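Local coordinates for protein TetR-family transcriptional regulator (Streptomyces coelicolor A3, PDB 2QIB) that probably regulates transcription by binding cis-regulatory DNA through a helix-turn-helix domain, as an all-helical protein with two chains in the assembly, at residues L23-R29 and E101-G105; L72-F76 and V128-A132; Q17-A22 and I39-I45. One frame throughout, in Å; residues are numbered along the deposited sequence.

Contact 1 (L23-R29 and E101-G105); sequences LDLFSRR and EHGPG
P104 lies against the carboxy-terminal turn of helix 11-28, setting CD and CB of its ring on two successive carbonyl oxygens: CD comes to 3.1 Å from S27 O, and CB to 3.3 Å from R28 O. The next residue makes the one hydrogen bond across the contact, G105 N to S27 O at 3.0 Å, the donor N standing 51° out of the carbonyl plane. G105 also brings its CA to 3.1 Å from F26 O in a CA-H...O contact; lacking a side chain, it lets the two backbones come close here. On the other flank the H102 ring lies beside S27, though the closeness of its CD2 to the hydroxyl is doubtful in the model, and L23 CD1 approaches that carbon obliquely at 4.2 Å. With chi1 at -62°, the imidazole is placed beside its own backbone N, and ND1 is hydrogen-bonded to F98 O. The end of the DNA-binding domain's first helix meets the start of helix 103-116 in the C-terminal domain of a TetR-type fold. Carbonyl oxygens at a helix C-terminus face N-H and polarised C-H groups at a helix N-terminus, a pairing of opposite dipole ends that is probably mildly attractive.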
loop_
_atom_site.group_PDB
_atom_site.type_symbol
_atom_site.label_atom_id
_atom_site.label_comp_id
_atom_site.label_asym_id
_atom_site.label_seq_id
_atom_site.Cartn_x
_atom_site.Cartn_y
_atom_site.Cartn_z
ATOM N N LEU A 23 -11.185 -22.067 -5.693
ATOM C CA LEU A 23 -10.805 -21.139 -4.635
ATOM C C LEU A 23 -9.853 -21.812 -3.649
ATOM O O LEU A 23 -8.849 -21.212 -3.236
ATOM C CB LEU A 23 -12.049 -20.623 -3.913
ATOM C CG LEU A 23 -11.699 -19.575 -2.838
ATOM C CD1 LEU A 23 -10.717 -18.480 -3.339
ATOM C CD2 LEU A 23 -12.979 -18.957 -2.375
ATOM N N ASP A 24 -10.140 -23.062 -3.301
ATOM C CA ASP A 24 -9.255 -23.796 -2.394
ATOM C C ASP A 24 -7.806 -23.879 -2.936
ATOM O O ASP A 24 -6.846 -23.559 -2.248
ATOM C CB ASP A 24 -9.782 -25.210 -2.151
ATOM C CG ASP A 24 -8.901 -25.990 -1.181
ATOM O OD1 ASP A 24 -8.608 -25.463 -0.103
ATOM O OD2 ASP A 24 -8.485 -27.116 -1.501
ATOM N N LEU A 25 -7.670 -24.293 -4.191
ATOM C CA LEU A 25 -6.350 -24.468 -4.799
ATOM C C LEU A 25 -5.637 -23.147 -5.031
ATOM O O LEU A 25 -4.450 -23.039 -4.714
ATOM C CB LEU A 25 -6.433 -25.309 -6.083
ATOM C CG LEU A 25 -6.920 -26.756 -5.873
ATOM C CD1 LEU A 25 -6.784 -27.523 -7.201
ATOM C CD2 LEU A 25 -6.157 -27.448 -4.757
ATOM N N PHE A 26 -6.368 -22.149 -5.545
ATOM C CA PHE A 26 -5.796 -20.816 -5.774
ATOM C C PHE A 26 -5.495 -20.105 -4.453
ATOM O O PHE A 26 -4.755 -19.108 -4.436
ATOM C CB PHE A 26 -6.715 -19.962 -6.630
ATOM C CG PHE A 26 -6.730 -20.355 -8.096
ATOM C CD1 PHE A 26 -5.528 -20.428 -8.830
ATOM C CD2 PHE A 26 -7.933 -20.601 -8.761
ATOM C CE1 PHE A 26 -5.554 -20.753 -10.215
ATOM C CE2 PHE A 26 -7.973 -20.926 -10.107
ATOM C CZ PHE A 26 -6.780 -21.019 -10.849
ATOM N N SER A 27 -6.067 -20.584 -3.349
ATOM C CA SER A 27 -5.720 -20.017 -2.040
ATOM C C SER A 27 -4.397 -20.600 -1.551
ATOM O O SER A 27 -3.606 -19.913 -0.893
ATOM C CB SER A 27 -6.817 -20.261 -1.000
ATOM O OG SER A 27 -7.967 -19.502 -1.373
ATOM N N ARG A 28 -4.163 -21.873 -1.867
ATOM C CA ARG A 28 -3.026 -22.631 -1.352
ATOM C C ARG A 28 -1.707 -22.388 -2.065
ATOM O O ARG A 28 -0.642 -22.600 -1.481
ATOM C CB ARG A 28 -3.326 -24.141 -1.419
ATOM C CG ARG A 28 -4.402 -24.573 -0.449
ATOM C CD ARG A 28 -4.947 -25.958 -0.871
ATOM N NE ARG A 28 -4.288 -26.973 -0.082
ATOM C CZ ARG A 28 -4.786 -27.473 1.043
ATOM N NH1 ARG A 28 -5.985 -27.097 1.473
ATOM N NH2 ARG A 28 -4.093 -28.374 1.718
ATOM N N ARG A 29 -1.775 -21.998 -3.333
ATOM C CA ARG A 29 -0.582 -21.902 -4.160
ATOM C C ARG A 29 -0.689 -20.741 -5.105
ATOM O O ARG A 29 -1.809 -20.338 -5.481
ATOM C CB ARG A 29 -0.433 -23.164 -5.042
ATOM C CG ARG A 29 -0.365 -24.459 -4.279
ATOM C CD ARG A 29 0.175 -25.586 -5.177
ATOM N NE ARG A 29 -0.798 -26.086 -6.173
ATOM C CZ ARG A 29 -1.805 -26.916 -5.916
ATOM N NH1 ARG A 29 -2.046 -27.344 -4.673
ATOM N NH2 ARG A 29 -2.551 -27.357 -6.924
ATOM N N GLU A 101 -6.098 -17.676 5.775
ATOM C CA GLU A 101 -6.844 -18.736 5.049
ATOM C C GLU A 101 -6.479 -18.755 3.566
ATOM O O GLU A 101 -6.513 -19.825 2.920
ATOM C CB GLU A 101 -8.353 -18.479 5.164
ATOM C CG GLU A 101 -8.946 -18.757 6.544
ATOM C CD GLU A 101 -10.330 -18.103 6.737
ATOM O OE1 GLU A 101 -11.043 -17.800 5.733
ATOM O OE2 GLU A 101 -10.707 -17.880 7.918
ATOM N N HIS A 102 -6.165 -17.571 3.028
ATOM C CA HIS A 102 -5.938 -17.402 1.590
ATOM C C HIS A 102 -4.508 -16.976 1.281
ATOM O O HIS A 102 -4.240 -16.490 0.178
ATOM C CB HIS A 102 -6.908 -16.358 1.041
ATOM C CG HIS A 102 -8.346 -16.750 1.187
ATOM N ND1 HIS A 102 -9.127 -16.342 2.242
ATOM C CD2 HIS A 102 -9.131 -17.545 0.421
ATOM C CE1 HIS A 102 -10.344 -16.857 2.114
ATOM N NE2 HIS A 102 -10.375 -17.582 1.017
ATOM N N GLY A 103 -3.599 -17.193 2.227
ATOM C CA GLY A 103 -2.305 -16.500 2.186
ATOM C C GLY A 103 -1.520 -16.602 0.881
ATOM O O GLY A 103 -1.158 -15.581 0.281
ATOM N N PRO A 104 -1.164 -17.838 0.475
ATOM C CA PRO A 104 -0.348 -17.937 -0.723
ATOM C C PRO A 104 -0.991 -17.309 -1.953
ATOM O O PRO A 104 -0.299 -16.644 -2.721
ATOM C CB PRO A 104 -0.123 -19.450 -0.864
ATOM C CG PRO A 104 -0.147 -19.926 0.558
ATOM C CD PRO A 104 -1.345 -19.151 1.114
ATOM N N GLY A 105 -2.300 -17.466 -2.123
ATOM C CA GLY A 105 -2.991 -16.830 -3.255
ATOM C C GLY A 105 -3.084 -15.309 -3.144
ATOM O O GLY A 105 -2.915 -14.578 -4.148
#

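Contact 2 (L72-F76 and V128-A132); sequences LADRF and VRQAA
F76 and V128 meet at about a right angle, the ring's CE2 lying 3.7 Å from V128 CG1 and 3.5 Å from V128 O, which sits at the ring edge near its plane. The A132 methyl lies off the ring plane near CE2 (CE2 to CB 3.7 Å), and CD2 passes A131. V128 CG1 is shared: L72 CD2 touches it at 3.7 Å, from a direction roughly at right angles to that of CE2. A chi1 of -179° brings this methyl there, opposite the backbone N. Beside this group A73 CB and A131 CB meet at 3.9 Å, and these small residues let the backbones draw near. All the cross-contacts are apolar or van der Waals, as expected where helix 57-75, the long connector from the DNA-binding domain of a TetR-type regulator, packs on helix 119-140 of the C-terminal domain. Behind the first shell, L72 O lies 3.6 Å above the centre of the F76 ring, on the face opposite the A132 methyl. Helix 84-101 backs the connector, with F98 against L72 and V91 against F76. Farther out, R75 forms salt bridges with D71 and E101, while R129 is paired with D126 and E161.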
loop_
_atom_site.group_PDB
_atom_site.type_symbol
_atom_site.label_atom_id
_atom_site.label_comp_id
_atom_site.label_asym_id
_atom_site.label_seq_id
_atom_site.Cartn_x
_atom_site.Cartn_y
_atom_site.Cartn_z
ATOM N N LEU A 72 -14.477 -11.360 1.896
ATOM C CA LEU A 72 -13.722 -10.323 2.655
ATOM C C LEU A 72 -14.557 -9.061 2.826
ATOM O O LEU A 72 -14.610 -8.488 3.913
ATOM C CB LEU A 72 -12.397 -9.985 1.986
ATOM C CG LEU A 72 -11.513 -8.978 2.747
ATOM C CD1 LEU A 72 -11.349 -9.400 4.236
ATOM C CD2 LEU A 72 -10.162 -8.827 2.049
ATOM N N ALA A 73 -15.173 -8.584 1.752
ATOM C CA ALA A 73 -16.016 -7.393 1.898
ATOM C C ALA A 73 -17.096 -7.557 3.012
ATOM O O ALA A 73 -17.375 -6.609 3.776
ATOM C CB ALA A 73 -16.673 -7.063 0.581
ATOM N N ASP A 74 -17.719 -8.735 3.085
ATOM C CA ASP A 74 -18.740 -8.994 4.092
ATOM C C ASP A 74 -18.139 -8.995 5.484
ATOM O O ASP A 74 -18.794 -8.572 6.449
ATOM C CB ASP A 74 -19.437 -10.341 3.866
ATOM C CG ASP A 74 -20.453 -10.277 2.743
ATOM O OD1 ASP A 74 -20.754 -9.150 2.254
ATOM O OD2 ASP A 74 -20.957 -11.359 2.354
ATOM N N ARG A 75 -16.879 -9.418 5.579
ATOM C CA ARG A 75 -16.181 -9.430 6.866
ATOM C C ARG A 75 -15.962 -8.031 7.410
ATOM O O ARG A 75 -15.745 -7.875 8.600
ATOM C CB ARG A 75 -14.849 -10.191 6.788
ATOM C CG ARG A 75 -15.034 -11.721 6.614
ATOM C CD ARG A 75 -13.672 -12.411 6.600
ATOM N NE ARG A 75 -13.777 -13.757 6.051
ATOM C CZ ARG A 75 -13.052 -14.804 6.440
ATOM N NH1 ARG A 75 -12.180 -14.710 7.450
ATOM N NH2 ARG A 75 -13.216 -15.966 5.809
ATOM N N PHE A 76 -16.014 -7.017 6.542
ATOM C CA PHE A 76 -15.847 -5.611 6.991
ATOM C C PHE A 76 -17.055 -5.044 7.752
ATOM O O PHE A 76 -16.955 -3.980 8.379
ATOM C CB PHE A 76 -15.559 -4.687 5.801
ATOM C CG PHE A 76 -14.269 -4.991 5.074
ATOM C CD1 PHE A 76 -13.195 -5.607 5.703
ATOM C CD2 PHE A 76 -14.147 -4.629 3.743
ATOM C CE1 PHE A 76 -11.995 -5.833 5.011
ATOM C CE2 PHE A 76 -12.963 -4.864 3.043
ATOM C CZ PHE A 76 -11.897 -5.473 3.684
ATOM N N VAL A 128 -13.080 -4.376 -3.252
ATOM C CA VAL A 128 -12.816 -4.691 -1.828
ATOM C C VAL A 128 -12.244 -3.447 -1.096
ATOM O O VAL A 128 -12.708 -3.096 0.001
ATOM C CB VAL A 128 -11.886 -5.924 -1.652
ATOM C CG1 VAL A 128 -11.667 -6.232 -0.162
ATOM C CG2 VAL A 128 -12.456 -7.152 -2.374
ATOM N N ARG A 129 -11.273 -2.772 -1.717
ATOM C CA ARG A 129 -10.713 -1.550 -1.141
ATOM C C ARG A 129 -11.806 -0.507 -0.934
ATOM O O ARG A 129 -11.883 0.127 0.131
ATOM C CB ARG A 129 -9.632 -0.982 -2.048
ATOM C CG ARG A 129 -8.417 -1.872 -2.131
ATOM C CD ARG A 129 -7.460 -1.306 -3.182
ATOM N NE ARG A 129 -6.217 -2.060 -3.189
ATOM C CZ ARG A 129 -5.558 -2.385 -4.279
ATOM N NH1 ARG A 129 -6.059 -2.058 -5.485
ATOM N NH2 ARG A 129 -4.436 -3.087 -4.175
ATOM N N GLN A 130 -12.662 -0.343 -1.943
ATOM C CA GLN A 130 -13.779 0.579 -1.801
ATOM C C GLN A 130 -14.795 0.145 -0.710
ATOM O O GLN A 130 -15.296 0.980 0.023
ATOM C CB GLN A 130 -14.457 0.772 -3.173
ATOM C CG GLN A 130 -15.689 1.646 -3.106
ATOM C CD GLN A 130 -15.364 3.117 -2.887
ATOM O OE1 GLN A 130 -14.206 3.538 -2.978
ATOM N NE2 GLN A 130 -16.397 3.915 -2.640
ATOM N N ALA A 131 -15.082 -1.151 -0.586
ATOM C CA ALA A 131 -15.954 -1.664 0.483
ATOM C C ALA A 131 -15.397 -1.309 1.866
ATOM O O ALA A 131 -16.155 -0.854 2.754
ATOM C CB ALA A 131 -16.114 -3.174 0.363
ATOM N N ALA A 132 -14.075 -1.452 2.031
ATOM C CA ALA A 132 -13.430 -1.038 3.293
ATOM C C ALA A 132 -13.656 0.454 3.538
ATOM O O ALA A 132 -14.062 0.862 4.653
ATOM C CB ALA A 132 -11.906 -1.351 3.270
#

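Contact 3 (Q17-A22 and I39-I45); sequences QLIGVA and IASAAGI
In V21 a chi1 of 166° sets CG1 opposite the backbone N and CG2 beside it, so that both branches point at the last turn of helix 36-43. CG1 meets the A42 methyl at 3.5 Å, tighter than usual van der Waals contact, and also lies by the I39 carbonyl oxygen; CG2 reaches toward A43. I39 turns CG2 toward L18 and V21 and carries its longer branch to A22, where CD1 comes to 4.2 Å from CB. L18 is the other main group, its chi1 of -131° away from a staggered position. Its CD1 is pressed against A43 CB at 3.5 Å, lies 3.9 Å from I39 CG2 and meets I45 CD1 at 3.7 Å, the leucine and isoleucine side chains approaching at a slant. Q17, bent at chi2, brings its amide group beside A43 at the margin of this apolar patch.

The short helical segments approach to 9.3 Å between axes, with 117° between their N-to-C directions. Helix 36-43 is the first helix of the predicted helix-turn-helix motif, and it ends in a Schellman motif at G44, whose positive phi turns the chain so that I45 comes back toward L18. The next helix, 47-53, joins the same core: V50 touches L18, A40 and I45, and Y53 also lies on L18. From helix 57-75, L60 closes the far end against A22 and I39. This is the three-helix core of a TetR-type DNA-binding domain, in which the first helix packs against the motif. Apart from the amide at its margin, the side-chain contact is hydrocarbon against hydrocarbon, so helix 11-28 is probably held to the motif chiefly by dispersion and the burial of apolar surface, the alanines A42 and A43 giving small contact points.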
loop_
_atom_site.group_PDB
_atom_site.type_symbol
_atom_site.label_atom_id
_atom_site.label_comp_id
_atom_site.label_asym_id
_atom_site.label_seq_id
_atom_site.Cartn_x
_atom_site.Cartn_y
_atom_site.Cartn_z
ATOM N N GLN A 17 -19.614 -25.968 -6.774
ATOM C CA GLN A 17 -18.564 -26.890 -6.300
ATOM C C GLN A 17 -17.219 -26.585 -6.957
ATOM O O GLN A 17 -16.202 -26.505 -6.274
ATOM C CB GLN A 17 -18.892 -28.370 -6.557
ATOM C CG GLN A 17 -17.787 -29.313 -5.994
ATOM C CD GLN A 17 -17.465 -30.515 -6.867
ATOM O OE1 GLN A 17 -17.069 -31.569 -6.355
ATOM N NE2 GLN A 17 -17.629 -30.374 -8.185
ATOM N N LEU A 18 -17.226 -26.443 -8.284
ATOM C CA LEU A 18 -16.018 -26.128 -9.030
ATOM C C LEU A 18 -15.386 -24.798 -8.588
ATOM O O LEU A 18 -14.181 -24.727 -8.445
ATOM C CB LEU A 18 -16.342 -26.111 -10.524
ATOM C CG LEU A 18 -15.541 -26.828 -11.595
ATOM C CD1 LEU A 18 -14.701 -28.037 -11.143
ATOM C CD2 LEU A 18 -16.542 -27.195 -12.708
ATOM N N ILE A 19 -16.195 -23.751 -8.386
ATOM C CA ILE A 19 -15.666 -22.458 -7.913
ATOM C C ILE A 19 -14.990 -22.658 -6.563
ATOM O O ILE A 19 -13.922 -22.099 -6.331
ATOM C CB ILE A 19 -16.777 -21.353 -7.854
ATOM C CG1 ILE A 19 -17.296 -21.078 -9.280
ATOM C CG2 ILE A 19 -16.243 -20.016 -7.208
ATOM C CD1 ILE A 19 -18.575 -20.176 -9.358
ATOM N N GLY A 20 -15.615 -23.464 -5.696
ATOM C CA GLY A 20 -15.056 -23.750 -4.336
ATOM C C GLY A 20 -13.721 -24.485 -4.394
ATOM O O GLY A 20 -12.789 -24.175 -3.651
ATOM N N VAL A 21 -13.643 -25.478 -5.279
ATOM C CA VAL A 21 -12.433 -26.247 -5.452
ATOM C C VAL A 21 -11.346 -25.331 -5.979
ATOM O O VAL A 21 -10.199 -25.350 -5.499
ATOM C CB VAL A 21 -12.699 -27.410 -6.410
ATOM C CG1 VAL A 21 -11.392 -28.039 -6.888
ATOM C CG2 VAL A 21 -13.618 -28.447 -5.735
ATOM N N ALA A 22 -11.695 -24.540 -6.986
ATOM C CA ALA A 22 -10.750 -23.558 -7.541
ATOM C C ALA A 22 -10.255 -22.593 -6.487
ATOM O O ALA A 22 -9.049 -22.302 -6.404
ATOM C CB ALA A 22 -11.384 -22.792 -8.694
ATOM N N ILE A 39 -7.769 -29.088 -10.687
ATOM C CA ILE A 39 -9.116 -28.670 -10.315
ATOM C C ILE A 39 -10.125 -29.800 -10.625
ATOM O O ILE A 39 -10.918 -30.175 -9.755
ATOM C CB ILE A 39 -9.472 -27.325 -11.003
ATOM C CG1 ILE A 39 -8.602 -26.195 -10.399
ATOM C CG2 ILE A 39 -10.985 -27.025 -10.856
ATOM C CD1 ILE A 39 -8.655 -24.842 -11.219
ATOM N N ALA A 40 -10.046 -30.347 -11.836
ATOM C CA ALA A 40 -10.908 -31.472 -12.248
ATOM C C ALA A 40 -10.727 -32.625 -11.278
ATOM O O ALA A 40 -11.705 -33.171 -10.758
ATOM C CB ALA A 40 -10.578 -31.920 -13.683
ATOM N N SER A 41 -9.469 -32.988 -11.000
ATOM C CA SER A 41 -9.210 -34.092 -10.065
ATOM C C SER A 41 -9.812 -33.859 -8.663
ATOM O O SER A 41 -10.509 -34.726 -8.147
ATOM C CB SER A 41 -7.707 -34.400 -9.997
ATOM O OG SER A 41 -7.432 -35.396 -9.034
ATOM N N ALA A 42 -9.556 -32.690 -8.072
ATOM C CA ALA A 42 -10.125 -32.316 -6.778
ATOM C C ALA A 42 -11.661 -32.323 -6.789
ATOM O O ALA A 42 -12.293 -32.719 -5.808
ATOM C CB ALA A 42 -9.602 -30.970 -6.345
ATOM N N ALA A 43 -12.247 -31.901 -7.908
ATOM C CA ALA A 43 -13.706 -31.880 -8.055
ATOM C C ALA A 43 -14.318 -33.247 -8.370
ATOM O O ALA A 43 -15.547 -33.412 -8.317
ATOM C CB ALA A 43 -14.111 -30.853 -9.121
ATOM N N GLY A 44 -13.493 -34.225 -8.746
ATOM C CA GLY A 44 -13.997 -35.558 -9.081
ATOM C C GLY A 44 -14.599 -35.613 -10.469
ATOM O O GLY A 44 -15.460 -36.450 -10.744
ATOM N N ILE A 45 -14.146 -34.736 -11.369
ATOM C CA ILE A 45 -14.680 -34.726 -12.748
ATOM C C ILE A 45 -13.573 -34.759 -13.800
ATOM O O ILE A 45 -12.397 -34.664 -13.466
ATOM C CB ILE A 45 -15.631 -33.518 -13.007
ATOM C CG1 ILE A 45 -14.861 -32.188 -12.977
ATOM C CG2 ILE A 45 -16.807 -33.560 -12.067
ATOM C CD1 ILE A 45 -15.722 -30.937 -13.188
#

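Overall arrangement
Contact 3 closes first along the chain, within the DNA-binding domain; contact 2 lies in series after it, while contact 1 crosses both, its segments alternating with theirs. Contacts 1 and 3 share helix 11-28, have centres 14 Å apart and touch where L25 and F26 meet I39. Contact 2 is 18 Å from contact 1 between centres, but the E101-R75 salt bridge connects them; from contact 3 its centre is 26 Å away, with nearest atoms about 13 Å apart. Contacts 1 and 2 thus join the DNA-binding domain and its connecting helix 57-75 to the C-terminal domain at two places, a layout consistent with coupling between the two domains, as in TetR relatives.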